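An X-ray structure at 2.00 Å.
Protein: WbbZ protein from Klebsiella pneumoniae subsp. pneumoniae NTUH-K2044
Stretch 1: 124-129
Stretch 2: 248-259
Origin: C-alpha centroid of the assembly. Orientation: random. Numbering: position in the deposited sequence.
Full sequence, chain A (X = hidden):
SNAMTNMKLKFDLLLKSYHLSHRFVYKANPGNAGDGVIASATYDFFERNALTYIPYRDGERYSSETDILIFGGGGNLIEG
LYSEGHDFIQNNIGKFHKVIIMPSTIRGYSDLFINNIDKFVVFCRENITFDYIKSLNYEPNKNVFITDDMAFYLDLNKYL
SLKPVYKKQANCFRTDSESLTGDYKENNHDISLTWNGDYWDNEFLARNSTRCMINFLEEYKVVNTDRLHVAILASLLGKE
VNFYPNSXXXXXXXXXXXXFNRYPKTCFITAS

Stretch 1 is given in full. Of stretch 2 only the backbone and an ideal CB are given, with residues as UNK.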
# COMPACT_ATOMS: atom_id res chain seq x y z
N CYS A 124 6.02 -22.22 -16.62
CA CYS A 124 5.97 -22.78 -15.28
C CYS A 124 7.11 -22.21 -14.45
O CYS A 124 8.25 -22.12 -14.92
CB CYS A 124 6.08 -24.31 -15.34
SG CYS A 124 5.03 -25.04 -16.62
N ARG A 125 6.80 -21.81 -13.22
CA ARG A 125 7.78 -21.18 -12.36
C ARG A 125 8.45 -22.15 -11.39
O ARG A 125 9.22 -21.72 -10.53
CB ARG A 125 7.15 -20.01 -11.59
CG ARG A 125 6.09 -20.39 -10.58
CD ARG A 125 5.49 -19.13 -9.94
NE ARG A 125 4.56 -19.44 -8.87
CZ ARG A 125 3.86 -18.53 -8.20
NH1 ARG A 125 3.97 -17.25 -8.51
NH2 ARG A 125 3.03 -18.91 -7.24
N GLU A 126 8.17 -23.45 -11.50
CA GLU A 126 8.91 -24.45 -10.74
C GLU A 126 8.75 -25.81 -11.42
O GLU A 126 7.99 -25.96 -12.38
CB GLU A 126 8.46 -24.50 -9.27
CG GLU A 126 7.05 -24.00 -9.00
CD GLU A 126 5.98 -25.02 -9.31
OE1 GLU A 126 6.34 -26.18 -9.60
OE2 GLU A 126 4.79 -24.66 -9.26
N ASN A 127 9.47 -26.80 -10.88
CA ASN A 127 9.60 -28.10 -11.53
C ASN A 127 8.35 -28.96 -11.40
O ASN A 127 8.12 -29.84 -12.24
CB ASN A 127 10.79 -28.86 -10.94
CG ASN A 127 12.09 -28.53 -11.63
OD1 ASN A 127 12.17 -28.50 -12.86
ND2 ASN A 127 13.12 -28.26 -10.83
N ILE A 128 7.55 -28.75 -10.35
CA ILE A 128 6.36 -29.56 -10.16
C ILE A 128 5.31 -29.21 -11.21
O ILE A 128 4.70 -30.09 -11.82
CB ILE A 128 5.81 -29.39 -8.74
CG1 ILE A 128 6.85 -29.85 -7.71
CG2 ILE A 128 4.51 -30.16 -8.57
CD1 ILE A 128 6.33 -29.90 -6.30
N THR A 129 5.10 -27.91 -11.45
CA THR A 129 4.19 -27.49 -12.50
C THR A 129 4.70 -27.90 -13.88
O THR A 129 3.93 -28.35 -14.73
CB THR A 129 3.98 -25.97 -12.43
OG1 THR A 129 3.32 -25.65 -11.20
CG2 THR A 129 3.13 -25.49 -13.59
N UNK A 248 -0.04 -27.83 -1.19
CA UNK A 248 0.17 -28.03 -2.62
C UNK A 248 1.61 -27.78 -3.05
O UNK A 248 1.87 -27.49 -4.22
CB UNK A 248 -0.76 -27.11 -3.41
N UNK A 249 2.56 -27.87 -2.11
CA UNK A 249 3.98 -27.66 -2.38
C UNK A 249 4.24 -26.33 -3.08
O UNK A 249 5.19 -26.20 -3.86
CB UNK A 249 4.53 -28.81 -3.23
N UNK A 250 3.41 -25.33 -2.79
CA UNK A 250 3.50 -24.06 -3.50
C UNK A 250 4.79 -23.32 -3.16
O UNK A 250 5.54 -22.92 -4.05
CB UNK A 250 2.29 -23.18 -3.17
N UNK A 251 5.05 -23.13 -1.87
CA UNK A 251 6.28 -22.46 -1.46
C UNK A 251 7.50 -23.34 -1.74
O UNK A 251 8.50 -22.86 -2.31
CB UNK A 251 6.22 -22.10 0.03
N UNK A 252 7.44 -24.61 -1.35
CA UNK A 252 8.62 -25.47 -1.44
C UNK A 252 9.11 -25.62 -2.88
O UNK A 252 10.32 -25.64 -3.13
CB UNK A 252 8.31 -26.85 -0.85
N UNK A 253 8.19 -25.70 -3.85
CA UNK A 253 8.60 -25.91 -5.23
C UNK A 253 9.30 -24.69 -5.80
O UNK A 253 10.27 -24.82 -6.56
CB UNK A 253 7.39 -26.27 -6.09
N UNK A 254 8.83 -23.49 -5.47
CA UNK A 254 9.50 -22.29 -5.96
C UNK A 254 10.86 -22.14 -5.28
O UNK A 254 11.84 -21.71 -5.91
CB UNK A 254 8.64 -21.05 -5.72
N UNK A 255 10.95 -22.51 -4.00
CA UNK A 255 12.23 -22.44 -3.29
C UNK A 255 13.27 -23.34 -3.93
O UNK A 255 14.41 -22.94 -4.15
CB UNK A 255 12.05 -22.82 -1.82
N UNK A 256 12.89 -24.59 -4.23
CA UNK A 256 13.85 -25.54 -4.79
C UNK A 256 14.33 -25.11 -6.16
O UNK A 256 15.49 -25.35 -6.51
CB UNK A 256 13.23 -26.94 -4.87
N UNK A 257 13.48 -24.46 -6.95
CA UNK A 257 13.87 -24.08 -8.31
C UNK A 257 14.62 -22.75 -8.37
O UNK A 257 15.56 -22.62 -9.17
CB UNK A 257 12.63 -24.00 -9.20
N UNK A 258 14.24 -21.77 -7.55
CA UNK A 258 14.70 -20.40 -7.72
C UNK A 258 15.52 -19.85 -6.56
O UNK A 258 16.38 -19.00 -6.78
CB UNK A 258 13.49 -19.49 -7.95
N UNK A 259 15.26 -20.29 -5.32
CA UNK A 259 15.92 -19.70 -4.16
C UNK A 259 17.07 -20.53 -3.63
O UNK A 259 18.02 -19.97 -3.07
CB UNK A 259 14.90 -19.48 -3.04

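Position 248 has positive phi and psi (58°/22°), and its CB has nothing of stretch 1 within 5.5 Å, so this contact scarcely restricts the choice. It is Tyr248, whose ring leads away. Position 249 repeats the left-handed backbone (53°/31°), which glycine or asparagine adopts most easily, yet its CB points toward stretch 1 and lies 3.7 Å from Ile128 CD1. Something with an apolar base would suit it. Tyr249 packs its CB at 3.7 Å from Ile128 CD1 while the ring leads away; as N-cap residue it also begins the helix, its O accepting from the N of position 253 at 3.0 Å.

At 250 the CB points away from stretch 1, and at 251 and 252 nothing of it comes within 5.5 Å; many helix-compatible residues would do. They are Lys250, Asn251 and Glu252.

Position 253 is the tightest. Its CB points toward stretch 1, 3.7 Å from Glu126 OE1 and 3.8 Å from Ile128 CD1, and its backbone O is 3.3 Å from Glu126 CB. So close an approach favours a small residue such as alanine, glycine or serine. Ala253 fills the place, its methyl resting on Ile128 CD1 at 3.8 Å. Glu126 OE1 is already engaged, accepting from Thr129 N at 2.8 Å to cap the helix of stretch 1, so an apolar neighbour makes no further demand on it.

At 254 the CB points sideways, 4.7 Å from Glu126 CG and with the aliphatic part of Arg125 nearby, a setting for a medium-sized apolar side chain such as valine, isoleucine or leucine. Val254 (chi1 t) brings CG2 to 3.8 Å from Glu126 CG and 4.0 Å from Arg125 NE.

Positions 255 and 256 leave stretch 1 out of reach of their CB atoms and are loosely specified here; they hold Tyr255 and Asn256.

Position 257 points toward stretch 1, with its CB 4.0 Å from Glu126 CA and 4.3 Å from Arg125 O. There is room to run along the backbone of residues 125 to 127, so a long or aromatic side chain would suit, leucine, methionine and arginine among them. Tyr257 (chi1 t) covers this backbone: CD2 lies 3.7 Å from Arg125 O, and Asn127 ND2 meets the ring edge, 3.7 Å from CD1.

At 258 the CB is sideways, 5.5 Å from Arg125 O, an acceptor that a small polar residue could approach through water. Ser258 does so: one water donates to both its OG and Arg125 O, each at 2.8 Å. Position 259 lies beyond reach and is Leu259.

Stretch 2, residues 248-259: YYKNEAVYNYSL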
# COMPACT_ATOMS: atom_id res chain seq x y z
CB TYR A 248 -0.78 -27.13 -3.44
CG TYR A 248 -2.24 -27.50 -3.32
CD1 TYR A 248 -3.04 -26.95 -2.32
CD2 TYR A 248 -2.83 -28.39 -4.21
CE1 TYR A 248 -4.38 -27.28 -2.21
CE2 TYR A 248 -4.16 -28.73 -4.11
CZ TYR A 248 -4.93 -28.18 -3.11
OH TYR A 248 -6.26 -28.52 -3.02
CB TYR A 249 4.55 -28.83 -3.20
CG TYR A 249 4.61 -30.11 -2.40
CD1 TYR A 249 3.53 -30.99 -2.39
CD2 TYR A 249 5.73 -30.42 -1.65
CE1 TYR A 249 3.58 -32.16 -1.66
CE2 TYR A 249 5.78 -31.59 -0.91
CZ TYR A 249 4.71 -32.45 -0.92
OH TYR A 249 4.76 -33.61 -0.18
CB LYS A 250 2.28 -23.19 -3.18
CG LYS A 250 0.99 -23.64 -3.87
CD LYS A 250 -0.23 -23.39 -3.00
CE LYS A 250 -0.29 -21.95 -2.50
NZ LYS A 250 -1.36 -21.77 -1.48
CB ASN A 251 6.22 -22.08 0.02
CG ASN A 251 5.23 -20.96 0.30
OD1 ASN A 251 4.72 -20.33 -0.63
ND2 ASN A 251 4.97 -20.70 1.57
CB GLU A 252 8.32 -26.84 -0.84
CG GLU A 252 9.53 -27.76 -0.75
CD GLU A 252 9.23 -29.10 -0.09
OE1 GLU A 252 8.12 -29.25 0.47
OE2 GLU A 252 10.09 -30.00 -0.14
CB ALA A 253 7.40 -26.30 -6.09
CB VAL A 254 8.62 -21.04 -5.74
CG1 VAL A 254 9.37 -19.78 -6.14
CG2 VAL A 254 7.33 -21.16 -6.55
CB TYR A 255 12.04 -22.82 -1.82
CG TYR A 255 13.35 -22.98 -1.09
CD1 TYR A 255 14.02 -21.88 -0.56
CD2 TYR A 255 13.93 -24.23 -0.94
CE1 TYR A 255 15.23 -22.03 0.10
CE2 TYR A 255 15.14 -24.39 -0.28
CZ TYR A 255 15.78 -23.28 0.23
OH TYR A 255 16.98 -23.43 0.89
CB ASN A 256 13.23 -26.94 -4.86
CG ASN A 256 13.08 -27.58 -3.49
OD1 ASN A 256 13.89 -27.35 -2.59
ND2 ASN A 256 12.04 -28.39 -3.32
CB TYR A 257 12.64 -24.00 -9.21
CG TYR A 257 12.99 -23.71 -10.65
CD1 TYR A 257 13.59 -24.67 -11.45
CD2 TYR A 257 12.73 -22.46 -11.21
CE1 TYR A 257 13.92 -24.41 -12.77
CE2 TYR A 257 13.06 -22.19 -12.53
CZ TYR A 257 13.65 -23.16 -13.30
OH TYR A 257 13.98 -22.89 -14.61
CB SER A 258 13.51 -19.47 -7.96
OG SER A 258 12.85 -19.78 -9.18
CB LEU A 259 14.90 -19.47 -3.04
CG LEU A 259 13.81 -18.44 -3.35
CD1 LEU A 259 12.77 -18.39 -2.24
CD2 LEU A 259 14.42 -17.06 -3.59
O HOH W 1 10.15 -19.30 -9.56
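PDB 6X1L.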